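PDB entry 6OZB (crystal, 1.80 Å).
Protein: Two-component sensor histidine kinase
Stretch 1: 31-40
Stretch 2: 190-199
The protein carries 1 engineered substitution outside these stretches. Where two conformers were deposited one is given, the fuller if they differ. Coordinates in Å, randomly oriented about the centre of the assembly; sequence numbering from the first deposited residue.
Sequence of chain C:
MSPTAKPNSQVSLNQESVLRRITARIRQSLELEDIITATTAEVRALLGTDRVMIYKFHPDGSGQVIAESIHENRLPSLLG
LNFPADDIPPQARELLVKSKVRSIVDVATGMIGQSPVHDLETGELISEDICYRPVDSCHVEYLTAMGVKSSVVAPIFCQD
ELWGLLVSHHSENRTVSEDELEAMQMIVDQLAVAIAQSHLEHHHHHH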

# COMPACT_ATOMS: atom_id res chain seq x y z
N GLU C 31 28.82 19.66 -24.86
CA GLU C 31 28.96 18.21 -24.92
C GLU C 31 27.98 17.60 -23.94
O GLU C 31 27.74 18.14 -22.86
N LEU C 32 27.38 16.48 -24.33
CA LEU C 32 26.38 15.83 -23.52
C LEU C 32 26.90 15.55 -22.10
O LEU C 32 26.19 15.77 -21.12
N GLU C 33 28.13 15.10 -21.99
CA GLU C 33 28.69 14.80 -20.66
C GLU C 33 28.68 16.03 -19.76
O GLU C 33 28.39 15.94 -18.57
N ASP C 34 28.94 17.20 -20.35
CA ASP C 34 28.91 18.45 -19.58
C ASP C 34 27.50 18.88 -19.24
O ASP C 34 27.27 19.45 -18.17
N ILE C 35 26.55 18.64 -20.14
CA ILE C 35 25.17 18.93 -19.81
C ILE C 35 24.72 18.08 -18.63
O ILE C 35 24.02 18.56 -17.74
N ILE C 36 25.09 16.81 -18.64
CA ILE C 36 24.65 15.89 -17.60
C ILE C 36 25.29 16.22 -16.25
O ILE C 36 24.61 16.21 -15.23
N THR C 37 26.57 16.54 -16.27
CA THR C 37 27.31 16.90 -15.04
C THR C 37 26.72 18.14 -14.40
O THR C 37 26.39 18.14 -13.20
N ALA C 38 26.51 19.18 -15.18
CA ALA C 38 26.02 20.45 -14.62
C ALA C 38 24.61 20.32 -14.11
O ALA C 38 24.22 21.01 -13.17
N THR C 39 23.86 19.38 -14.66
CA THR C 39 22.46 19.27 -14.35
C THR C 39 22.23 18.61 -13.00
O THR C 39 21.30 18.95 -12.29
N THR C 40 23.06 17.64 -12.64
CA THR C 40 22.80 16.92 -11.40
C THR C 40 22.87 17.87 -10.20
O THR C 40 22.10 17.71 -9.24
N GLN C 190 13.50 15.86 -20.17
CA GLN C 190 14.35 16.91 -20.74
C GLN C 190 15.76 16.38 -21.01
O GLN C 190 16.38 16.74 -22.01
N LEU C 191 16.28 15.51 -20.15
CA LEU C 191 17.58 14.91 -20.41
C LEU C 191 17.53 14.00 -21.64
O LEU C 191 18.47 13.96 -22.44
N ALA C 192 16.43 13.30 -21.79
CA ALA C 192 16.22 12.43 -22.93
C ALA C 192 16.31 13.23 -24.22
O ALA C 192 16.79 12.70 -25.25
N VAL C 193 15.82 14.47 -24.19
CA VAL C 193 15.95 15.34 -25.36
C VAL C 193 17.42 15.70 -25.63
O VAL C 193 17.87 15.65 -26.77
N ALA C 194 18.17 16.04 -24.59
CA ALA C 194 19.58 16.35 -24.75
C ALA C 194 20.32 15.13 -25.32
O ALA C 194 21.16 15.25 -26.21
N ILE C 195 20.03 13.96 -24.77
CA ILE C 195 20.66 12.75 -25.27
C ILE C 195 20.32 12.46 -26.74
O ILE C 195 21.21 12.18 -27.56
N ALA C 196 19.04 12.53 -27.10
CA ALA C 196 18.66 12.34 -28.49
C ALA C 196 19.33 13.33 -29.45
O ALA C 196 19.71 12.97 -30.57
N GLN C 197 19.42 14.59 -29.05
CA GLN C 197 20.01 15.58 -29.93
C GLN C 197 21.47 15.26 -30.15
O GLN C 197 21.96 15.35 -31.26
N SER C 198 22.15 14.87 -29.07
CA SER C 198 23.56 14.53 -29.16
C SER C 198 23.76 13.33 -30.08
O SER C 198 24.64 13.35 -30.92
N HIS C 199 22.93 12.30 -29.95
CA HIS C 199 23.04 11.17 -30.86
C HIS C 199 22.88 11.54 -32.31
O HIS C 199 23.59 11.02 -33.18

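Two nearly antiparallel helices of one chain meet here through a small, mostly apolar contact, with one water bridging them at the Leu32 and Ser198 end. The helix axes run at 166° and come no closer than 10.3 Å. The contact buries 315 Å², both sides summed, and no direct hydrogen bond crosses it.

Leu32 has the largest share. Its CA-to-CB bond points toward the other helix, and its rotamer is t, p. Leu32 CD1 lies 3.9 Å from Ile195 CG1 and 4.2 Å from Ala194 CB. Leu32 CB also lies 3.7 Å from Ser198 OG. Ile195 is in the m, t rotamer and leaves CA sideways, yet CG1 still meets the leucine. Ala194 points toward stretch 1. Its short side chain also receives Ile35, whose CD1 lies 4.4 Å from Ala194 CB. Ile35 points toward stretch 2 and is extended as m, t.

Toward the start of stretch 2, Leu191 takes over. Its CA-to-CB bond points sideways, but the m, t rotamer brings the end of the side chain nearer. Leu191 CD2 lies 4.2 Å from Thr39 CG2 and 4.5 Å from Ile36 CG1. Ile36 is also m, t and sets out sideways. Thr39 points toward stretch 2 with chi1 m. Thr39 OG1 donates a hydrogen bond to Ile35 O at 2.5 Å. The hydroxyl proton is thus used within its own helix.

Ser198, with chi1 t, points toward stretch 1. Water 1 lies 2.8 Å from Ser198 OG and accepts a hydrogen bond from Leu32 N at 2.9 Å. Leu32 opens its helix, just after the N-cap residue Glu31, so its amide is free for the water. Glu33, Asp34 and Thr37 lie out of reach of stretch 2.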

# COMPACT_ATOMS: atom_id res chain seq x y z
CB GLU C 31 30.39 17.79 -24.56
CG GLU C 31 31.43 18.24 -25.53
CD GLU C 31 31.25 17.60 -26.89
OE1 GLU C 31 31.38 16.36 -26.96
OE2 GLU C 31 30.94 18.31 -27.86
CB LEU C 32 25.98 14.53 -24.18
CG LEU C 32 24.98 13.66 -23.42
CD1 LEU C 32 23.68 14.41 -23.21
CD2 LEU C 32 24.73 12.34 -24.17
CB GLU C 33 30.13 14.23 -20.75
CG GLU C 33 30.23 12.89 -21.48
CD GLU C 33 30.20 12.98 -23.00
OE1 GLU C 33 30.24 11.90 -23.64
OE2 GLU C 33 30.11 14.10 -23.56
CB ASP C 34 29.62 19.56 -20.33
CG ASP C 34 31.09 19.28 -20.52
OD1 ASP C 34 31.67 18.56 -19.70
OD2 ASP C 34 31.64 19.74 -21.54
CB ILE C 35 24.21 18.65 -21.00
CG1 ILE C 35 24.58 19.54 -22.19
CG2 ILE C 35 22.80 18.88 -20.57
CD1 ILE C 35 23.75 19.33 -23.39
CB ILE C 36 24.97 14.44 -18.00
CG1 ILE C 36 24.02 14.00 -19.09
CG2 ILE C 36 24.81 13.51 -16.87
CD1 ILE C 36 24.53 12.79 -19.84
CB THR C 37 28.80 17.13 -15.34
OG1 THR C 37 29.42 15.89 -15.72
CG2 THR C 37 29.52 17.68 -14.12
CB ALA C 38 26.11 21.56 -15.66
CB THR C 39 21.70 18.45 -15.45
OG1 THR C 39 21.77 19.14 -16.71
CG2 THR C 39 20.25 18.22 -15.06
CB THR C 40 23.78 15.76 -11.19
OG1 THR C 40 25.07 16.26 -10.85
CG2 THR C 40 23.83 14.91 -12.45
CB GLN C 190 14.41 18.13 -19.80
CG GLN C 190 15.17 19.35 -20.40
CD GLN C 190 14.49 19.91 -21.65
OE1 GLN C 190 13.49 20.61 -21.58
NE2 GLN C 190 15.03 19.57 -22.81
CB LEU C 191 18.07 14.10 -19.20
CG LEU C 191 18.60 14.87 -17.99
CD1 LEU C 191 18.84 13.89 -16.85
CD2 LEU C 191 19.90 15.60 -18.37
CB ALA C 192 14.89 11.75 -22.83
CB VAL C 193 15.13 16.64 -25.20
CG1 VAL C 193 15.50 17.67 -26.28
CG2 VAL C 193 13.68 16.33 -25.25
CB ALA C 194 20.21 16.78 -23.43
CB ILE C 195 20.28 11.55 -24.37
CG1 ILE C 195 20.79 11.78 -22.96
CG2 ILE C 195 20.84 10.27 -24.95
CD1 ILE C 195 20.00 10.97 -21.89
CB ALA C 196 17.17 12.45 -28.65
CB GLN C 197 19.87 16.99 -29.36
CG GLN C 197 20.33 18.08 -30.32
CD GLN C 197 19.44 18.21 -31.52
OE1 GLN C 197 18.23 18.24 -31.40
NE2 GLN C 197 20.04 18.24 -32.70
CB SER C 198 24.13 14.25 -27.77
OG SER C 198 25.53 14.04 -27.85
CB HIS C 199 22.00 10.11 -30.51
CG HIS C 199 22.28 9.39 -29.24
ND1 HIS C 199 21.42 8.46 -28.71
CD2 HIS C 199 23.33 9.45 -28.39
CE1 HIS C 199 21.92 7.98 -27.59
NE2 HIS C 199 23.09 8.57 -27.37
O HOH W 1 27.86 15.33 -26.97